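Local coordinates for protein Lic12234 (Leptospira interrogans, PDB 4TZH) that is of unknown function but belongs to a novel subfamily of leucine-rich repeat proteins and is a putative virulence factor of this human pathogen, at residues A[54-59]-A[69-74]; A[77-82]-A[101-106]; A[123-128]-A[136-141]. All blocks are in the same frame, centred on the assembly; numbering follows the deposited sequence. Where two conformers were deposited one is given.

Interaction 1: A[54-59]-A[69-74]; sequences TTLPEE and LDISRN. With ZN (zinc ion), chain F; ZN (zinc ion), chain C.
L56 and I71 meet tip to tip inside the protein, with L56 CD1 3.7 Å from I71 CD1 in the I71 conformer described; a second was modelled, so this approach belongs to one of two states. L56 CD1 also rests more loosely against L69, 4.3 Å from L69 CD2. L56 reaches inward with CG anti to its carbonyl carbon (chi1 -64°) and its chain extended beyond, which makes CD1 the leading atom. This small apolar cluster is the close-packed part, and all three residues are buried.

The solvent side belongs to E58, which extends away from the cluster and gives OE2 to a zinc ion at 1.9 Å, a site that E82 completes from the following turn. On the other face of the strand lies a polar but buried group. D70 OD2 holds another zinc ion, shared with H47, while D70 OD1 receives both S72 N, at 3.0 Å in an Asx turn, and S72 OG, at 2.7 Å through its syn lone pair; these two bonds fix the rotation of the carboxylate.

L69, I71 and N74 have the L-x-L-x-x-N spacing of a leucine-rich repeat, with isoleucine in the second place; the asparagine ND2 bonds I71 O, from above the carbonyl plane, and L48 O of the preceding coil. Strand 68-70 lies in the parallel sheet between strands 45-47 and 91-93, while 54-59 faces it across the apolar interior.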
# COMPACT_ATOMS: atom_id res chain seq x y z
N THR A 54 -1.85 13.99 -2.73
CA THR A 54 -0.58 14.04 -2.00
C THR A 54 -0.65 13.27 -0.68
O THR A 54 0.39 12.91 -0.11
CB THR A 54 -0.11 15.47 -1.80
OG1 THR A 54 -1.06 16.15 -0.99
CG2 THR A 54 0.08 16.22 -3.11
N THR A 55 -1.87 12.98 -0.22
CA THR A 55 -2.11 12.23 1.01
C THR A 55 -3.53 11.74 0.99
O THR A 55 -4.24 11.89 -0.03
CB THR A 55 -1.84 13.10 2.27
OG1 THR A 55 -1.83 12.25 3.44
CG2 THR A 55 -2.84 14.28 2.44
N LEU A 56 -3.97 11.15 2.10
CA LEU A 56 -5.34 10.72 2.28
C LEU A 56 -5.91 11.45 3.48
O LEU A 56 -5.17 11.76 4.41
CB LEU A 56 -5.43 9.21 2.55
CG LEU A 56 -4.96 8.31 1.42
CD1 LEU A 56 -5.01 6.88 1.88
CD2 LEU A 56 -5.86 8.48 0.19
N PRO A 57 -7.23 11.69 3.50
CA PRO A 57 -7.81 12.35 4.68
C PRO A 57 -7.78 11.41 5.89
O PRO A 57 -7.78 10.18 5.73
CB PRO A 57 -9.25 12.61 4.24
CG PRO A 57 -9.55 11.52 3.21
CD PRO A 57 -8.26 11.38 2.47
N GLU A 58 -7.80 11.97 7.09
CA GLU A 58 -7.85 11.16 8.30
C GLU A 58 -9.11 10.30 8.34
O GLU A 58 -9.13 9.28 9.00
CB GLU A 58 -7.81 12.06 9.54
CG GLU A 58 -6.46 12.73 9.73
CD GLU A 58 -6.45 13.63 10.96
OE1 GLU A 58 -7.08 14.71 10.92
OE2 GLU A 58 -5.90 13.20 12.00
N GLU A 59 -10.16 10.72 7.62
CA GLU A 59 -11.43 9.98 7.50
C GLU A 59 -11.27 8.62 6.87
O GLU A 59 -12.17 7.77 7.01
CB GLU A 59 -12.45 10.79 6.69
CG GLU A 59 -13.05 11.96 7.46
CD GLU A 59 -12.21 13.23 7.60
OE1 GLU A 59 -11.09 13.29 7.05
OE2 GLU A 59 -12.68 14.17 8.28
N LEU A 69 -6.96 -1.19 -1.77
CA LEU A 69 -6.79 0.25 -1.90
C LEU A 69 -5.76 0.46 -2.98
O LEU A 69 -4.59 0.03 -2.85
CB LEU A 69 -6.30 0.82 -0.56
CG LEU A 69 -6.04 2.32 -0.50
CD1 LEU A 69 -7.27 3.12 -0.95
CD2 LEU A 69 -5.64 2.72 0.92
N ASP A 70 -6.18 1.14 -4.05
CA ASP A 70 -5.32 1.44 -5.19
C ASP A 70 -5.11 2.95 -5.24
O ASP A 70 -6.03 3.68 -5.58
CB ASP A 70 -5.96 0.95 -6.47
CG ASP A 70 -5.27 1.47 -7.72
OD1 ASP A 70 -4.11 1.88 -7.61
OD2 ASP A 70 -5.91 1.45 -8.78
N ILE A 71 -3.92 3.39 -4.85
CA ILE A 71 -3.56 4.82 -4.90
C ILE A 71 -2.38 5.02 -5.81
O ILE A 71 -1.61 5.95 -5.65
CB ILE A 71 -3.22 5.45 -3.54
CG1 ILE A 71 -3.81 4.64 -2.40
CG2 ILE A 71 -3.64 6.93 -3.57
CD1 ILE A 71 -3.37 5.14 -0.96
N SER A 72 -2.25 4.14 -6.78
CA SER A 72 -1.14 4.22 -7.72
C SER A 72 -1.19 5.47 -8.57
O SER A 72 -2.26 6.01 -8.80
CB SER A 72 -1.12 2.99 -8.61
OG SER A 72 -2.31 2.85 -9.37
N ARG A 73 -0.02 5.91 -9.05
CA ARG A 73 0.04 7.04 -9.99
C ARG A 73 -0.56 8.32 -9.42
O ARG A 73 -1.42 8.98 -10.04
CB ARG A 73 -0.54 6.68 -11.37
CG ARG A 73 0.30 5.62 -12.08
CD ARG A 73 -0.08 5.45 -13.56
NE ARG A 73 -0.00 6.72 -14.27
CZ ARG A 73 -0.51 6.93 -15.48
NH1 ARG A 73 -1.14 5.95 -16.12
NH2 ARG A 73 -0.40 8.12 -16.05
N ASN A 74 -0.10 8.69 -8.22
CA ASN A 74 -0.50 9.96 -7.61
C ASN A 74 0.80 10.64 -7.23
O ASN A 74 1.84 10.37 -7.85
CB ASN A 74 -1.42 9.72 -6.40
CG ASN A 74 -2.82 9.49 -6.83
OD1 ASN A 74 -3.56 10.44 -7.04
ND2 ASN A 74 -3.26 8.24 -6.96
ZN ZN F . -4.89 11.62 12.45
ZN ZN C . -7.45 0.48 -9.43

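Interaction 2: A[77-82]-A[101-106]; sequences SNFPKE and NLPEEI. With ZN (zinc ion), chain F.
K81 stretches across to E105 and bonds NZ to OE2 at 2.8 Å, the shortest polar contact between the two segments, which belong to successive loops of the solenoid. Together with F79 these residues account for most of the surface buried here. The lysine chain is extended as far as CE and then bends (chi4 -74°), which brings the ammonium group back onto the carboxylate; NZ meets OE2 on the syn side, tilted 29° from the carboxylate plane. The chains of K81 and E105 run at a slant to each other, and K81 CG also passes 3.6 Å from E105 OE2. E105 is itself folded at chi2 (78°), and its other oxygen, OE1, is joined to K81 NZ through a water. E104 adds a longer salt bridge, its OE2 lying 3.5 Å from K81 NZ, and this completes a three-residue network.

F79 works differently. Its ring turns an edge to P103, with F79 CD2 3.8 Å from P103 CD near the ring plane, and the two side chains cross at about a right angle. F79 is partly exposed, and also packs on L94 and L99. Beyond it, a water donates to both S77 O and N101 O and bridges the two backbones. At the other end E82 chelates a zinc ion through OE1 at 2.1 Å and OE2 at 2.4 Å.

One lysine thus faces two glutamates, one of them buried, and its positive charge probably favours the ionised form of E105, while water takes part in the bonding alongside the direct ion pairs.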
# COMPACT_ATOMS: atom_id res chain seq x y z
N SER A 77 2.99 11.51 -0.65
CA SER A 77 4.25 11.60 0.07
C SER A 77 4.08 11.25 1.55
O SER A 77 5.08 11.07 2.25
CB SER A 77 4.84 13.00 -0.08
OG SER A 77 3.96 13.93 0.54
N ASN A 78 2.84 11.18 2.05
CA ASN A 78 2.61 10.91 3.47
C ASN A 78 1.23 10.40 3.69
O ASN A 78 0.36 10.56 2.81
CB ASN A 78 2.83 12.22 4.29
CG ASN A 78 1.78 13.28 4.03
OD1 ASN A 78 0.85 13.45 4.82
ND2 ASN A 78 1.90 14.02 2.92
N PHE A 79 1.00 9.82 4.89
CA PHE A 79 -0.28 9.28 5.28
C PHE A 79 -0.68 9.74 6.64
O PHE A 79 0.18 9.92 7.49
CB PHE A 79 -0.21 7.74 5.36
CG PHE A 79 0.13 7.09 4.06
CD1 PHE A 79 -0.83 6.89 3.09
CD2 PHE A 79 1.45 6.71 3.79
CE1 PHE A 79 -0.51 6.26 1.88
CE2 PHE A 79 1.77 6.08 2.59
CZ PHE A 79 0.79 5.88 1.64
N PRO A 80 -1.99 9.79 6.91
CA PRO A 80 -2.43 10.08 8.28
C PRO A 80 -2.22 8.83 9.13
O PRO A 80 -2.24 7.70 8.60
CB PRO A 80 -3.94 10.32 8.10
CG PRO A 80 -4.33 9.49 6.89
CD PRO A 80 -3.13 9.61 5.98
N LYS A 81 -2.10 8.98 10.44
CA LYS A 81 -1.94 7.81 11.31
C LYS A 81 -3.15 6.87 11.22
O LYS A 81 -3.02 5.68 11.48
CB LYS A 81 -1.75 8.25 12.77
CG LYS A 81 -0.36 8.81 13.01
CD LYS A 81 -0.09 8.92 14.50
CE LYS A 81 1.28 9.47 14.74
NZ LYS A 81 2.37 8.48 14.47
N GLU A 82 -4.34 7.42 10.85
CA GLU A 82 -5.57 6.64 10.78
C GLU A 82 -5.51 5.48 9.78
O GLU A 82 -6.38 4.60 9.83
CB GLU A 82 -6.79 7.54 10.52
CG GLU A 82 -7.19 8.38 11.73
CD GLU A 82 -6.43 9.68 12.01
OE1 GLU A 82 -5.43 9.98 11.32
OE2 GLU A 82 -6.91 10.42 12.90
N ASN A 101 9.77 8.05 2.38
CA ASN A 101 9.73 7.28 3.62
C ASN A 101 8.35 6.65 3.80
O ASN A 101 7.37 7.24 3.35
CB ASN A 101 10.02 8.17 4.82
CG ASN A 101 11.44 8.66 4.91
OD1 ASN A 101 12.33 7.99 5.44
ND2 ASN A 101 11.69 9.84 4.38
N LEU A 102 8.28 5.50 4.49
CA LEU A 102 6.99 4.89 4.83
C LEU A 102 6.82 5.11 6.32
O LEU A 102 7.78 4.92 7.08
CB LEU A 102 6.98 3.37 4.61
CG LEU A 102 6.88 2.80 3.24
CD1 LEU A 102 6.85 1.28 3.35
CD2 LEU A 102 5.59 3.28 2.53
N PRO A 103 5.60 5.46 6.79
CA PRO A 103 5.42 5.65 8.24
C PRO A 103 5.34 4.33 8.98
O PRO A 103 5.05 3.29 8.36
CB PRO A 103 4.09 6.40 8.32
CG PRO A 103 3.33 5.95 7.12
CD PRO A 103 4.36 5.72 6.04
N GLU A 104 5.59 4.35 10.30
CA GLU A 104 5.52 3.17 11.16
C GLU A 104 4.16 2.46 11.04
O GLU A 104 4.10 1.24 11.16
CB GLU A 104 5.83 3.53 12.63
CG GLU A 104 5.01 4.69 13.21
CD GLU A 104 5.77 5.68 14.08
OE1 GLU A 104 6.72 5.26 14.78
OE2 GLU A 104 5.42 6.88 14.05
N GLU A 105 3.07 3.23 10.76
CA GLU A 105 1.70 2.72 10.68
C GLU A 105 1.49 1.73 9.55
O GLU A 105 0.53 0.96 9.60
CB GLU A 105 0.67 3.87 10.60
CG GLU A 105 0.52 4.60 11.92
CD GLU A 105 1.62 5.59 12.25
OE1 GLU A 105 2.31 6.04 11.31
OE2 GLU A 105 1.77 5.93 13.45
N ILE A 106 2.40 1.73 8.56
CA ILE A 106 2.30 0.73 7.50
C ILE A 106 2.33 -0.68 8.12
O ILE A 106 1.64 -1.58 7.63
CB ILE A 106 3.41 0.91 6.42
CG1 ILE A 106 3.01 0.19 5.12
CG2 ILE A 106 4.83 0.48 6.89
CD1 ILE A 106 2.12 1.06 4.23
ZN ZN F . -4.89 11.62 12.45
O HOH W 1 7.74 10.60 1.77
O HOH W 2 5.79 9.25 4.51
O HOH W 3 3.31 8.51 11.64

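Interaction 3: A[123-128]-A[136-141]; sequences TTLPKE and VSLSLS
L140 O is gripped by two side-chain amides, N143 ND2 from three residues on and N166 ND2 from the next coil of the chain, and this double hold fixes the backbone where L140 turns its side chain inward against L125. The two leucines come at each other tip to tip. L125 CD1 lies 3.7 Å from L140 CD1, and the second methyls are almost as close, with L125 CD2 3.9 Å from L140 CD2, so that both branches of each fork take part. CG sits beside the backbone N and anti to the carbonyl carbon in both residues (chi1 -63° for L125, -70° for L140), the same first torsion in both, which turns each chain toward the other. The backbones stay well apart, L125 CA lying 9.8 Å from L140 CA, and the side chains alone span the distance.

The spacing of L138, L140 and N143 is that of the LxLxxN core of a leucine-rich repeat, in which leucines fill the inside of the solenoid and the asparagine side chain binds the turn after the strand. Strand 137-139 occupies its place in the parallel sheet between strands 114-116 and 160-162, where L138 packs on L115 and L161. S137 and S139, which alternate with the leucines, project from the opposite face of the strand.

L138 supplies a third surface to the cluster. Its CD2 is 4.3 Å from L125 CD1, a looser touch than the one between L125 and L140, so the same L125 methyl meets both inward residues. All three leucines are buried. On the loop side, T124 OG1 is hydrogen-bonded to S147 O, which joins 123-128 to the following loop.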
# COMPACT_ATOMS: atom_id res chain seq x y z
N THR A 123 14.32 5.25 0.46
CA THR A 123 15.72 5.01 0.74
C THR A 123 15.88 3.81 1.64
O THR A 123 16.94 3.20 1.66
CB THR A 123 16.44 6.26 1.28
OG1 THR A 123 15.84 6.61 2.53
CG2 THR A 123 16.36 7.42 0.31
N THR A 124 14.83 3.46 2.38
CA THR A 124 14.79 2.30 3.26
C THR A 124 13.35 1.98 3.61
O THR A 124 12.42 2.58 3.05
CB THR A 124 15.66 2.49 4.52
OG1 THR A 124 15.81 1.21 5.15
CG2 THR A 124 15.09 3.53 5.50
N LEU A 125 13.16 1.02 4.50
CA LEU A 125 11.87 0.65 5.02
C LEU A 125 11.94 0.81 6.51
O LEU A 125 13.02 0.58 7.09
CB LEU A 125 11.53 -0.80 4.67
CG LEU A 125 11.41 -1.11 3.18
CD1 LEU A 125 11.44 -2.62 2.94
CD2 LEU A 125 10.18 -0.48 2.59
N PRO A 126 10.83 1.17 7.17
CA PRO A 126 10.87 1.30 8.63
C PRO A 126 10.97 -0.08 9.27
O PRO A 126 10.52 -1.05 8.67
CB PRO A 126 9.53 1.97 8.98
CG PRO A 126 8.61 1.58 7.87
CD PRO A 126 9.48 1.48 6.63
N LYS A 127 11.51 -0.16 10.48
CA LYS A 127 11.63 -1.44 11.18
C LYS A 127 10.27 -2.14 11.34
O LYS A 127 10.20 -3.37 11.32
CB LYS A 127 12.33 -1.26 12.55
CG LYS A 127 11.61 -0.33 13.51
CD LYS A 127 12.49 0.02 14.72
CE LYS A 127 11.75 0.95 15.66
NZ LYS A 127 12.67 1.62 16.62
N GLU A 128 9.19 -1.34 11.44
CA GLU A 128 7.83 -1.83 11.63
C GLU A 128 7.32 -2.62 10.42
O GLU A 128 6.28 -3.26 10.52
CB GLU A 128 6.86 -0.70 12.01
CG GLU A 128 7.16 -0.07 13.37
CD GLU A 128 8.26 0.98 13.40
OE1 GLU A 128 8.76 1.36 12.32
OE2 GLU A 128 8.58 1.46 14.51
N VAL A 136 2.92 -11.55 1.48
CA VAL A 136 3.36 -12.58 0.55
C VAL A 136 4.22 -11.99 -0.57
O VAL A 136 5.14 -12.63 -1.09
CB VAL A 136 2.11 -13.32 -0.00
CG1 VAL A 136 2.48 -14.35 -1.06
CG2 VAL A 136 1.33 -13.99 1.14
N SER A 137 3.89 -10.75 -0.96
CA SER A 137 4.64 -10.15 -2.06
C SER A 137 4.94 -8.69 -1.72
O SER A 137 4.04 -7.94 -1.33
CB SER A 137 3.80 -10.22 -3.33
OG SER A 137 4.54 -9.65 -4.40
N LEU A 138 6.22 -8.32 -1.85
CA LEU A 138 6.66 -6.95 -1.57
C LEU A 138 7.46 -6.48 -2.77
O LEU A 138 8.53 -7.06 -3.03
CB LEU A 138 7.48 -6.89 -0.29
CG LEU A 138 8.09 -5.55 0.10
CD1 LEU A 138 7.02 -4.45 0.20
CD2 LEU A 138 8.86 -5.67 1.42
N SER A 139 6.97 -5.45 -3.47
CA SER A 139 7.64 -4.96 -4.65
C SER A 139 8.18 -3.58 -4.41
O SER A 139 7.41 -2.68 -4.05
CB SER A 139 6.66 -4.96 -5.81
OG SER A 139 7.43 -4.73 -6.97
N LEU A 140 9.49 -3.44 -4.53
CA LEU A 140 10.21 -2.18 -4.26
C LEU A 140 11.04 -1.80 -5.48
O LEU A 140 12.02 -1.06 -5.33
CB LEU A 140 11.14 -2.38 -3.04
CG LEU A 140 10.39 -2.54 -1.71
CD1 LEU A 140 11.26 -3.22 -0.68
CD2 LEU A 140 9.87 -1.18 -1.22
N SER A 141 10.65 -2.25 -6.67
CA SER A 141 11.50 -1.94 -7.81
C SER A 141 11.51 -0.46 -8.11
O SER A 141 10.54 0.25 -7.80
CB SER A 141 11.08 -2.72 -9.04
OG SER A 141 9.72 -2.49 -9.35

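How the interactions relate
Interactions 1 and 3 are buried equivalents: each sets a leucine of a loop against inward residues of the following strand and the turn just after it. Both strands belong to one parallel sheet, and the two contacts lie on opposite sides of the chain's centre, without touching. Interaction 2 lies nearer the surface and joins two loops instead of a loop and a strand, trading methyl contacts for ion pairs, water bridges and an aromatic edge. It also stands between the others. T55 OG1 lies 2.8 Å from N78 O, probably a hydrogen bond, and interactions 1 and 2 contribute to one zinc site; on the other flank L102 CD1 packs 3.8 Å from L125 CD2.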